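Pullulanase (Klebsiella oxytoca, PDB 2YOC) hydrolyses the alpha-1,6-glucosidic linkages of pullulan and related branched alpha-glucans as an endo-acting, type 2-secreted glycosyl hydrolase. Local coordinates at the calcium ion site. Residues are numbered along the deposited sequence; one frame, centred on the assembly and turned at random.

Contact 1 and contact 2 are separate calcium sites of one pullulanase chain, the centres of their C-alpha atoms about 51 Å apart, and they share no residue. Contact 1 lies in the C-terminal region, where the loop after strand 975-981 meets the start of strand 996-1002 and the segment following strand 1050-1057. Contact 2 draws on strand 468-470, the 3-10 helix 374-376 and the loop residues Glu475 and Glu556. Each ion ties together segments distant in sequence, so both probably serve stability rather than catalysis; the deposited assembly holds four copies of the chain, and both sites recur in each.

Contact 1: the calcium ion site. Residues 947, 982, 989-995, 1058, 1062. With CA (calcium ion), chain B.
This calcium site belongs to the C-terminal domain of the pullulanase-type alpha-1,6-glucosidases, where the loop 982-995 wraps around the ion and the segment after strand 1050-1057 closes over it. Metal bonds come from main-chain carbonyls and side-chain oxygens alike. The carbonyl O of Leu994 lies 2.2 Å from CA, and the carboxylate OD2 of Asp982 2.3 Å. The carbonyl O of Asp991 lies 2.8 Å from CA, and the amide oxygen OE1 of Gln1058 stands at 2.9 Å from CA. The last meets the ion from the side away from Asp982, OD2-CA-OE1 being 144°. Gln1058 gets there with CG anti to its backbone N (chi1 -163°) and an extended chain. The shell is irregular, and Ser989 OG, at a longer distance, is probably part of a loosely modelled shell; waters may be unseen.

Hydrogen bonds fix the carboxylates. Asp982, CG also anti to N (chi1 -156°), gives its syn lone pair on OD1 to Leu990 N at 2.6 Å. The metal-bound OD2 of Asp982 is met by Asp991 N at 3.0 Å, from above the carboxylate plane, so both oxygens are held by the loop backbone and the group's rotation is restrained. Asp991 turns its side chain away from the metal: OD1 caps the backbone turn, taking Arg993 N on its anti lone pair, while OD2 accepts Ser947 OG at 2.8 Å, likewise on the anti side, which ties the loop to Ser947, just beyond helix 927-945. In the second shell, Gln1062 NE2 reaches Asp982 O at 2.7 Å, the oxygen almost in the amide plane but approached from above the carbonyl plane.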
loop_
_atom_site.group_PDB
_atom_site.type_symbol
_atom_site.label_atom_id
_atom_site.label_comp_id
_atom_site.label_asym_id
_atom_site.label_seq_id
_atom_site.Cartn_x
_atom_site.Cartn_y
_atom_site.Cartn_z
ATOM N N SER A 947 -68.499 27.090 -57.375
ATOM C CA SER A 947 -69.694 26.518 -56.753
ATOM C C SER A 947 -69.492 26.225 -55.275
ATOM O O SER A 947 -68.452 25.660 -54.931
ATOM C CB SER A 947 -70.108 25.221 -57.445
ATOM O OG SER A 947 -71.266 24.692 -56.817
ATOM N N ASP A 982 -77.145 18.609 -55.066
ATOM C CA ASP A 982 -77.771 19.840 -54.595
ATOM C C ASP A 982 -79.285 19.646 -54.724
ATOM O O ASP A 982 -80.063 20.572 -54.490
ATOM C CB ASP A 982 -77.269 21.105 -55.311
ATOM C CG ASP A 982 -77.445 22.375 -54.479
ATOM O OD1 ASP A 982 -77.254 22.309 -53.231
ATOM O OD2 ASP A 982 -77.778 23.428 -55.067
ATOM N N SER A 989 -80.892 23.918 -51.176
ATOM C CA SER A 989 -80.252 24.276 -52.428
ATOM C C SER A 989 -79.071 25.172 -52.064
ATOM O O SER A 989 -79.270 26.314 -51.646
ATOM C CB SER A 989 -81.231 25.000 -53.347
ATOM O OG SER A 989 -80.557 25.949 -54.155
ATOM N N LEU A 990 -77.851 24.646 -52.161
ATOM C CA LEU A 990 -76.664 25.443 -51.858
ATOM C C LEU A 990 -76.270 26.373 -53.004
ATOM O O LEU A 990 -75.906 27.512 -52.738
ATOM C CB LEU A 990 -75.489 24.585 -51.394
ATOM C CG LEU A 990 -75.737 23.798 -50.120
ATOM C CD1 LEU A 990 -74.497 23.112 -49.675
ATOM C CD2 LEU A 990 -76.253 24.682 -49.008
ATOM N N ASP A 991 -76.345 25.900 -54.263
ATOM C CA ASP A 991 -76.050 26.674 -55.470
ATOM C C ASP A 991 -77.401 26.980 -56.139
ATOM O O ASP A 991 -78.152 26.065 -56.494
ATOM C CB ASP A 991 -75.123 25.871 -56.409
ATOM C CG ASP A 991 -74.413 26.667 -57.501
ATOM O OD1 ASP A 991 -75.074 27.487 -58.172
ATOM O OD2 ASP A 991 -73.216 26.415 -57.730
ATOM N N SER A 992 -77.730 28.268 -56.264
ATOM C CA SER A 992 -79.003 28.716 -56.826
ATOM C C SER A 992 -79.102 28.446 -58.314
ATOM O O SER A 992 -80.199 28.455 -58.864
ATOM C CB SER A 992 -79.188 30.204 -56.567
ATOM O OG SER A 992 -78.154 30.944 -57.198
ATOM N N ARG A 993 -77.956 28.259 -58.965
ATOM C CA ARG A 993 -77.852 28.015 -60.392
ATOM C C ARG A 993 -77.847 26.503 -60.706
ATOM O O ARG A 993 -78.439 26.108 -61.710
ATOM C CB ARG A 993 -76.631 28.779 -60.950
ATOM C CG ARG A 993 -76.037 28.287 -62.263
ATOM C CD ARG A 993 -74.813 29.081 -62.672
ATOM N NE ARG A 993 -73.623 28.652 -61.934
ATOM C CZ ARG A 993 -72.723 27.787 -62.393
ATOM N NH1 ARG A 993 -72.849 27.270 -63.611
ATOM N NH2 ARG A 993 -71.679 27.447 -61.645
ATOM N N LEU A 994 -77.233 25.660 -59.832
ATOM C CA LEU A 994 -77.113 24.202 -60.042
ATOM C C LEU A 994 -78.001 23.313 -59.171
ATOM O O LEU A 994 -78.472 23.739 -58.116
ATOM C CB LEU A 994 -75.640 23.728 -59.941
ATOM C CG LEU A 994 -74.592 24.510 -60.747
ATOM C CD1 LEU A 994 -73.221 23.915 -60.583
ATOM C CD2 LEU A 994 -74.954 24.602 -62.221
ATOM N N ASP A 995 -78.221 22.069 -59.641
ATOM C CA ASP A 995 -78.972 20.996 -58.980
ATOM C C ASP A 995 -77.975 19.910 -58.553
ATOM O O ASP A 995 -78.286 19.070 -57.711
ATOM C CB ASP A 995 -80.004 20.381 -59.959
ATOM C CG ASP A 995 -81.483 20.684 -59.705
ATOM O OD1 ASP A 995 -81.799 21.251 -58.633
ATOM O OD2 ASP A 995 -82.328 20.334 -60.578
ATOM N N GLN A 1058 -80.168 24.038 -62.604
ATOM C CA GLN A 1058 -81.404 24.057 -61.835
ATOM C C GLN A 1058 -82.443 24.815 -62.627
ATOM O O GLN A 1058 -82.133 25.830 -63.260
ATOM C CB GLN A 1058 -81.189 24.758 -60.482
ATOM C CG GLN A 1058 -82.285 24.459 -59.465
ATOM C CD GLN A 1058 -82.318 25.467 -58.351
ATOM O OE1 GLN A 1058 -81.366 25.629 -57.585
ATOM N NE2 GLN A 1058 -83.433 26.165 -58.229
ATOM N N GLN A 1062 -85.687 23.633 -57.046
ATOM C CA GLN A 1062 -84.767 22.555 -56.706
ATOM C C GLN A 1062 -85.428 21.233 -57.064
ATOM O O GLN A 1062 -86.438 20.863 -56.462
ATOM C CB GLN A 1062 -84.435 22.579 -55.209
ATOM C CG GLN A 1062 -83.287 21.665 -54.801
ATOM C CD GLN A 1062 -83.301 21.350 -53.323
ATOM O OE1 GLN A 1062 -84.332 21.425 -52.638
ATOM N NE2 GLN A 1062 -82.155 20.952 -52.798
HETATM CA CA CA B . -79.679 23.701 -56.328
#

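Contact 2: the calcium ion site. Residues 375-376, 469-471, 473, 475, 550-551, 556-558. With CA (calcium ion), chain C.
A carboxylate-rich calcium site sits at strand 468-470 of pullulanase, joined by loop residues Glu475 and Glu556. Asp469 OD1 and Glu556 OE1 each bind CA at 2.3 Å. The carbonyl O of Leu470 lies 2.4 Å from CA, and Glu475 OE2 and water 1 complete a near square-pyramidal set, though further ligands may be unseen. Three carboxylates would more than offset the charge of the ion, which in turn probably favours their ionised forms.

Asp469 extends with CG anti to its backbone N (chi1 177°), one oxygen on the metal and the other, OD2, gripped by two donors. His551 ND1 comes nearly along the C-O axis to Asp469 OD2 at 2.8 Å, the oxygen close to the imidazole plane. Ser376 OG approaches Asp469 OD2 from above the carboxylate plane at 2.7 Å.

Glu475, its CG anti to the carbonyl carbon (chi1 -54°), is also held at both ends of its carboxylate. Gly557 N meets the metal-bound OE2 of Glu475 from above the carboxylate plane at 2.7 Å, and Asn375 N reaches the anti lone pair of OE1. Asn375 OD1 in turn accepts Glu475 N, so the two residues clasp each other.

Glu556 bends at chi2 (56°), which puts OE1 on the ion and leaves OE2 to water 1 and Ser558, with at most a loose contact to CA. That water bridges Val473 O and Glu556 OE2, whose anti lone pair takes the hydroxyl OG of Ser558 at 2.5 Å.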
loop_
_atom_site.group_PDB
_atom_site.type_symbol
_atom_site.label_atom_id
_atom_site.label_comp_id
_atom_site.label_asym_id
_atom_site.label_seq_id
_atom_site.Cartn_x
_atom_site.Cartn_y
_atom_site.Cartn_z
ATOM N N ASN A 375 -27.671 39.579 -37.025
ATOM C CA ASN A 375 -27.325 38.179 -36.696
ATOM C C ASN A 375 -27.758 37.737 -35.284
ATOM O O ASN A 375 -27.210 36.788 -34.706
ATOM C CB ASN A 375 -25.875 37.816 -37.071
ATOM C CG ASN A 375 -25.701 36.429 -37.633
ATOM O OD1 ASN A 375 -26.561 35.883 -38.340
ATOM N ND2 ASN A 375 -24.567 35.818 -37.321
ATOM N N SER A 376 -28.790 38.435 -34.752
ATOM C CA SER A 376 -29.475 38.164 -33.495
ATOM C C SER A 376 -28.537 38.125 -32.284
ATOM O O SER A 376 -28.818 37.440 -31.289
ATOM C CB SER A 376 -30.316 36.889 -33.627
ATOM O OG SER A 376 -30.899 36.782 -34.922
ATOM N N ASP A 469 -37.125 34.311 -36.818
ATOM C CA ASP A 469 -35.675 34.394 -36.815
ATOM C C ASP A 469 -34.901 33.057 -36.980
ATOM O O ASP A 469 -34.701 32.311 -36.010
ATOM C CB ASP A 469 -35.141 35.303 -35.705
ATOM C CG ASP A 469 -33.630 35.345 -35.641
ATOM O OD1 ASP A 469 -32.980 35.448 -36.732
ATOM O OD2 ASP A 469 -33.089 35.289 -34.516
ATOM N N LEU A 470 -34.456 32.774 -38.236
ATOM C CA LEU A 470 -33.649 31.578 -38.520
ATOM C C LEU A 470 -32.220 31.812 -38.160
ATOM O O LEU A 470 -31.775 32.949 -38.092
ATOM C CB LEU A 470 -33.788 31.016 -39.937
ATOM C CG LEU A 470 -34.063 32.009 -41.045
ATOM C CD1 LEU A 470 -33.188 31.742 -42.266
ATOM C CD2 LEU A 470 -35.527 32.011 -41.417
ATOM N N ALA A 471 -31.524 30.735 -37.867
ATOM C CA ALA A 471 -30.139 30.730 -37.447
ATOM C C ALA A 471 -29.146 30.518 -38.592
ATOM O O ALA A 471 -28.039 31.036 -38.542
ATOM C CB ALA A 471 -29.947 29.642 -36.414
ATOM N N VAL A 473 -28.448 31.536 -41.703
ATOM C CA VAL A 473 -28.024 32.518 -42.692
ATOM C C VAL A 473 -27.354 33.651 -41.947
ATOM O O VAL A 473 -27.956 34.226 -41.043
ATOM C CB VAL A 473 -29.126 33.010 -43.688
ATOM C CG1 VAL A 473 -28.628 34.173 -44.538
ATOM C CG2 VAL A 473 -29.613 31.894 -44.593
ATOM N N GLU A 475 -26.492 37.181 -41.234
ATOM C CA GLU A 475 -27.185 38.450 -41.492
ATOM C C GLU A 475 -26.222 39.575 -41.802
ATOM O O GLU A 475 -26.655 40.657 -42.216
ATOM C CB GLU A 475 -28.160 38.819 -40.362
ATOM C CG GLU A 475 -29.173 37.734 -40.041
ATOM C CD GLU A 475 -30.410 38.165 -39.288
ATOM O OE1 GLU A 475 -30.304 38.871 -38.256
ATOM O OE2 GLU A 475 -31.492 37.686 -39.685
ATOM N N PHE A 550 -33.888 30.391 -34.165
ATOM C CA PHE A 550 -32.976 31.116 -33.281
ATOM C C PHE A 550 -33.872 31.843 -32.246
ATOM O O PHE A 550 -33.750 31.604 -31.030
ATOM C CB PHE A 550 -32.137 32.111 -34.088
ATOM C CG PHE A 550 -30.827 32.566 -33.506
ATOM C CD1 PHE A 550 -30.511 32.304 -32.177
ATOM C CD2 PHE A 550 -29.916 33.272 -34.279
ATOM C CE1 PHE A 550 -29.303 32.729 -31.630
ATOM C CE2 PHE A 550 -28.707 33.692 -33.739
ATOM C CZ PHE A 550 -28.398 33.401 -32.416
ATOM N N HIS A 551 -34.819 32.673 -32.736
ATOM C CA HIS A 551 -35.815 33.393 -31.919
ATOM C C HIS A 551 -37.181 33.209 -32.577
ATOM O O HIS A 551 -37.333 33.463 -33.770
ATOM C CB HIS A 551 -35.458 34.896 -31.742
ATOM C CG HIS A 551 -34.162 35.136 -31.039
ATOM N ND1 HIS A 551 -32.963 35.080 -31.705
ATOM C CD2 HIS A 551 -33.931 35.439 -29.748
ATOM C CE1 HIS A 551 -32.038 35.338 -30.802
ATOM N NE2 HIS A 551 -32.573 35.569 -29.608
ATOM N N GLU A 556 -37.181 37.175 -39.562
ATOM C CA GLU A 556 -35.818 36.959 -40.040
ATOM C C GLU A 556 -35.240 38.319 -40.576
ATOM O O GLU A 556 -35.936 39.066 -41.269
ATOM C CB GLU A 556 -35.804 35.864 -41.140
ATOM C CG GLU A 556 -34.486 35.704 -41.884
ATOM C CD GLU A 556 -33.233 35.430 -41.074
ATOM O OE1 GLU A 556 -33.305 35.152 -39.852
ATOM O OE2 GLU A 556 -32.154 35.448 -41.703
ATOM N N GLY A 557 -33.996 38.622 -40.237
ATOM C CA GLY A 557 -33.363 39.862 -40.667
ATOM C C GLY A 557 -32.734 39.862 -42.053
ATOM O O GLY A 557 -32.544 40.937 -42.641
ATOM N N SER A 558 -32.378 38.685 -42.584
ATOM C CA SER A 558 -31.736 38.594 -43.893
ATOM C C SER A 558 -32.699 38.870 -45.020
ATOM O O SER A 558 -32.250 39.237 -46.098
ATOM C CB SER A 558 -31.038 37.248 -44.088
ATOM O OG SER A 558 -31.971 36.180 -44.075
HETATM CA CA CA C . -31.505 35.313 -38.454
HETATM O O HOH W 1 -30.491 33.846 -40.562
#